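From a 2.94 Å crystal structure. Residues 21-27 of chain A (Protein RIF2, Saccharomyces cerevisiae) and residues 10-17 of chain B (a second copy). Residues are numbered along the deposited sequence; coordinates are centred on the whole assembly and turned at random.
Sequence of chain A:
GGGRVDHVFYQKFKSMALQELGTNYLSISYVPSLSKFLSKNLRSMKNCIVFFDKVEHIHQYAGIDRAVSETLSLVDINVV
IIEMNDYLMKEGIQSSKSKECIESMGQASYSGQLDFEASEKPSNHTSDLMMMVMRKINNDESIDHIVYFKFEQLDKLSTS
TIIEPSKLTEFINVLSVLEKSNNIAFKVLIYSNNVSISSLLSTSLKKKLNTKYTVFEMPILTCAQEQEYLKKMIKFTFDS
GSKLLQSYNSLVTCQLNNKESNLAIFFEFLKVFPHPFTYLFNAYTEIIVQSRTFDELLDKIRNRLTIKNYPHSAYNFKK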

# COMPACT_ATOMS: atom_id res chain seq x y z
N LEU A 21 -4.25 3.69 -4.22
CA LEU A 21 -5.71 3.63 -4.20
C LEU A 21 -6.11 2.67 -3.05
O LEU A 21 -6.95 3.05 -2.23
CB LEU A 21 -6.24 3.19 -5.59
CG LEU A 21 -7.75 3.27 -5.87
CD1 LEU A 21 -8.30 4.71 -5.81
CD2 LEU A 21 -8.05 2.69 -7.23
N GLY A 22 -5.38 1.56 -2.92
CA GLY A 22 -5.56 0.62 -1.82
C GLY A 22 -5.42 1.30 -0.47
O GLY A 22 -6.34 1.28 0.34
N THR A 23 -4.29 1.98 -0.27
CA THR A 23 -3.96 2.78 0.92
C THR A 23 -5.00 3.87 1.21
O THR A 23 -5.43 4.00 2.36
CB THR A 23 -2.55 3.33 0.75
OG1 THR A 23 -1.67 2.22 0.71
CG2 THR A 23 -2.14 4.25 1.86
N ASN A 24 -5.38 4.64 0.18
CA ASN A 24 -6.36 5.72 0.27
C ASN A 24 -7.68 5.22 0.79
O ASN A 24 -8.19 5.82 1.72
CB ASN A 24 -6.54 6.43 -1.08
CG ASN A 24 -5.39 7.31 -1.47
OD1 ASN A 24 -4.46 7.54 -0.71
ND2 ASN A 24 -5.43 7.84 -2.67
N TYR A 25 -8.21 4.11 0.24
CA TYR A 25 -9.44 3.47 0.70
C TYR A 25 -9.34 3.10 2.17
O TYR A 25 -10.21 3.49 2.95
CB TYR A 25 -9.68 2.19 -0.11
CG TYR A 25 -10.98 1.45 0.17
CD1 TYR A 25 -12.16 1.83 -0.46
CD2 TYR A 25 -10.98 0.26 0.90
CE1 TYR A 25 -13.34 1.10 -0.28
CE2 TYR A 25 -12.15 -0.50 1.06
CZ TYR A 25 -13.33 -0.06 0.47
OH TYR A 25 -14.50 -0.77 0.62
N LEU A 26 -8.25 2.42 2.57
CA LEU A 26 -8.06 1.97 3.96
C LEU A 26 -7.71 3.07 4.97
O LEU A 26 -7.59 2.78 6.17
CB LEU A 26 -7.01 0.85 4.02
CG LEU A 26 -7.24 -0.35 3.13
CD1 LEU A 26 -5.99 -1.21 3.08
CD2 LEU A 26 -8.49 -1.14 3.54
N SER A 27 -7.56 4.31 4.50
CA SER A 27 -7.22 5.48 5.31
C SER A 27 -8.34 5.81 6.29
O SER A 27 -9.53 5.74 5.93
CB SER A 27 -6.91 6.67 4.42
OG SER A 27 -6.88 7.91 5.12
N TYR B 10 -15.64 -9.79 1.35
CA TYR B 10 -14.58 -10.01 0.38
C TYR B 10 -13.98 -8.66 -0.00
O TYR B 10 -12.77 -8.58 -0.17
CB TYR B 10 -15.10 -10.80 -0.83
CG TYR B 10 -14.05 -11.02 -1.88
CD1 TYR B 10 -12.90 -11.74 -1.60
CD2 TYR B 10 -14.15 -10.41 -3.13
CE1 TYR B 10 -11.87 -11.86 -2.53
CE2 TYR B 10 -13.12 -10.51 -4.07
CZ TYR B 10 -11.98 -11.23 -3.76
OH TYR B 10 -11.00 -11.36 -4.71
N GLN B 11 -14.78 -7.59 -0.05
CA GLN B 11 -14.30 -6.24 -0.33
C GLN B 11 -13.17 -5.83 0.63
O GLN B 11 -12.23 -5.16 0.21
CB GLN B 11 -15.46 -5.24 -0.24
CG GLN B 11 -15.13 -3.86 -0.76
CD GLN B 11 -14.72 -3.91 -2.20
OE1 GLN B 11 -15.46 -4.42 -3.05
NE2 GLN B 11 -13.53 -3.40 -2.49
N LYS B 12 -13.23 -6.26 1.90
CA LYS B 12 -12.19 -5.99 2.88
C LYS B 12 -10.89 -6.71 2.46
O LYS B 12 -9.84 -6.06 2.41
CB LYS B 12 -12.62 -6.37 4.31
CG LYS B 12 -11.54 -6.04 5.34
CD LYS B 12 -12.07 -5.97 6.78
CE LYS B 12 -11.95 -7.26 7.56
NZ LYS B 12 -10.56 -7.74 7.65
N PHE B 13 -10.99 -8.02 2.10
CA PHE B 13 -9.88 -8.85 1.64
C PHE B 13 -9.34 -8.27 0.35
O PHE B 13 -8.14 -7.99 0.27
CB PHE B 13 -10.33 -10.30 1.41
CG PHE B 13 -9.18 -11.21 1.08
CD1 PHE B 13 -8.38 -11.74 2.09
CD2 PHE B 13 -8.82 -11.45 -0.24
CE1 PHE B 13 -7.25 -12.52 1.77
CE2 PHE B 13 -7.69 -12.23 -0.56
CZ PHE B 13 -6.92 -12.77 0.45
N LYS B 14 -10.21 -8.09 -0.67
CA LYS B 14 -9.91 -7.57 -2.00
C LYS B 14 -9.05 -6.32 -1.89
O LYS B 14 -7.95 -6.31 -2.44
CB LYS B 14 -11.21 -7.28 -2.76
CG LYS B 14 -11.03 -6.79 -4.19
CD LYS B 14 -12.28 -7.05 -4.97
CE LYS B 14 -12.38 -6.24 -6.22
NZ LYS B 14 -13.75 -6.37 -6.77
N SER B 15 -9.55 -5.29 -1.16
CA SER B 15 -8.86 -4.01 -1.03
C SER B 15 -7.50 -4.17 -0.34
O SER B 15 -6.52 -3.53 -0.75
CB SER B 15 -9.75 -3.01 -0.30
OG SER B 15 -9.84 -3.32 1.08
N MET B 16 -7.42 -5.02 0.70
CA MET B 16 -6.20 -5.24 1.47
C MET B 16 -5.18 -6.05 0.68
O MET B 16 -3.97 -5.80 0.79
CB MET B 16 -6.52 -5.92 2.81
CG MET B 16 -7.01 -4.97 3.88
SD MET B 16 -7.26 -5.83 5.44
CE MET B 16 -7.86 -4.54 6.44
N ALA B 17 -5.67 -7.02 -0.12
CA ALA B 17 -4.86 -7.87 -0.97
C ALA B 17 -4.29 -7.00 -2.09
O ALA B 17 -3.10 -7.08 -2.36
CB ALA B 17 -5.68 -9.02 -1.54

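Two helices from separate copies of Protein RIF2 meet here in a small packing contact, held by van der Waals touch around one serine, with no hydrogen bond or salt bridge passing between them. It is a useful illustration of a general principle: a polar side chain can sit in the middle of a helix-helix contact if its own helix can meet its hydrogen-bonding needs, leaving it to behave toward its neighbour much as a small apolar group would.

The helices run in broadly opposing directions, with 135° between their N-to-C axes, and the axes come within 9.2 Å of each other. Across this gap the nearest alpha carbons are Gly A22 CA and Ser B15 CA, 5.7 Å apart. Gly A22 brings no side chain, and its own CA lies 4.4 Å from the carbonyl oxygen O of Ser B15, so backbone approaches backbone with little between. A CB built at Gly A22 in ideal geometry would point sideways and lie 3.8 Å from that same O of Ser B15, a distance it could keep without clashing, so the spacing does not by itself require glycine.

Ser B15 is the hub. Its CA-to-CB bond points toward the other helix, and it touches three residues there. The hydroxyl, in the p rotamer, is turned back to its own backbone, where OG lies 3.1 Å from O of Gln B11 and 3.0 Å from O of Lys B12. Both carbonyls belong to the preceding turn and both are within hydrogen-bonding reach; the geometry does not settle which of them takes the single proton. Either choice satisfies the hydroxyl within its own helix. Across the interface the same OG meets carbon: CE2 of Tyr A25 and CD2 of Leu A26 each lie 3.6 Å from Ser B15 OG, ordinary packing distances.

Tyr A25 and Leu A26 both direct their CA-to-CB bonds toward chain B, and each has 54 Å² covered by the opposing stretch. Tyr A25, in the t rotamer, extends along the partner helix from Ser B15 to Gln B11, one turn earlier, and presents its ring obliquely to both. Its OH comes 3.4 Å from CG of Gln B11, a contact with the aliphatic part of that side chain; the polar ends of both residues find hydrogen bonds elsewhere in the structure. Gln B11 starts out sideways, but the end of its side chain comes nearer to the tyrosine. Leu A26, in the m,t rotamer, reaches in the other direction along chain B, where its CD1 packs 4.0 Å from CG of Met B16, the one contact here between purely apolar side-chain groups.

The total buried surface, 239 Å² over both sides, is modest. What these stretches contribute is close fit: a glycine at the nearest approach of the backbones, a self-satisfied serine, and two larger side chains packed against it.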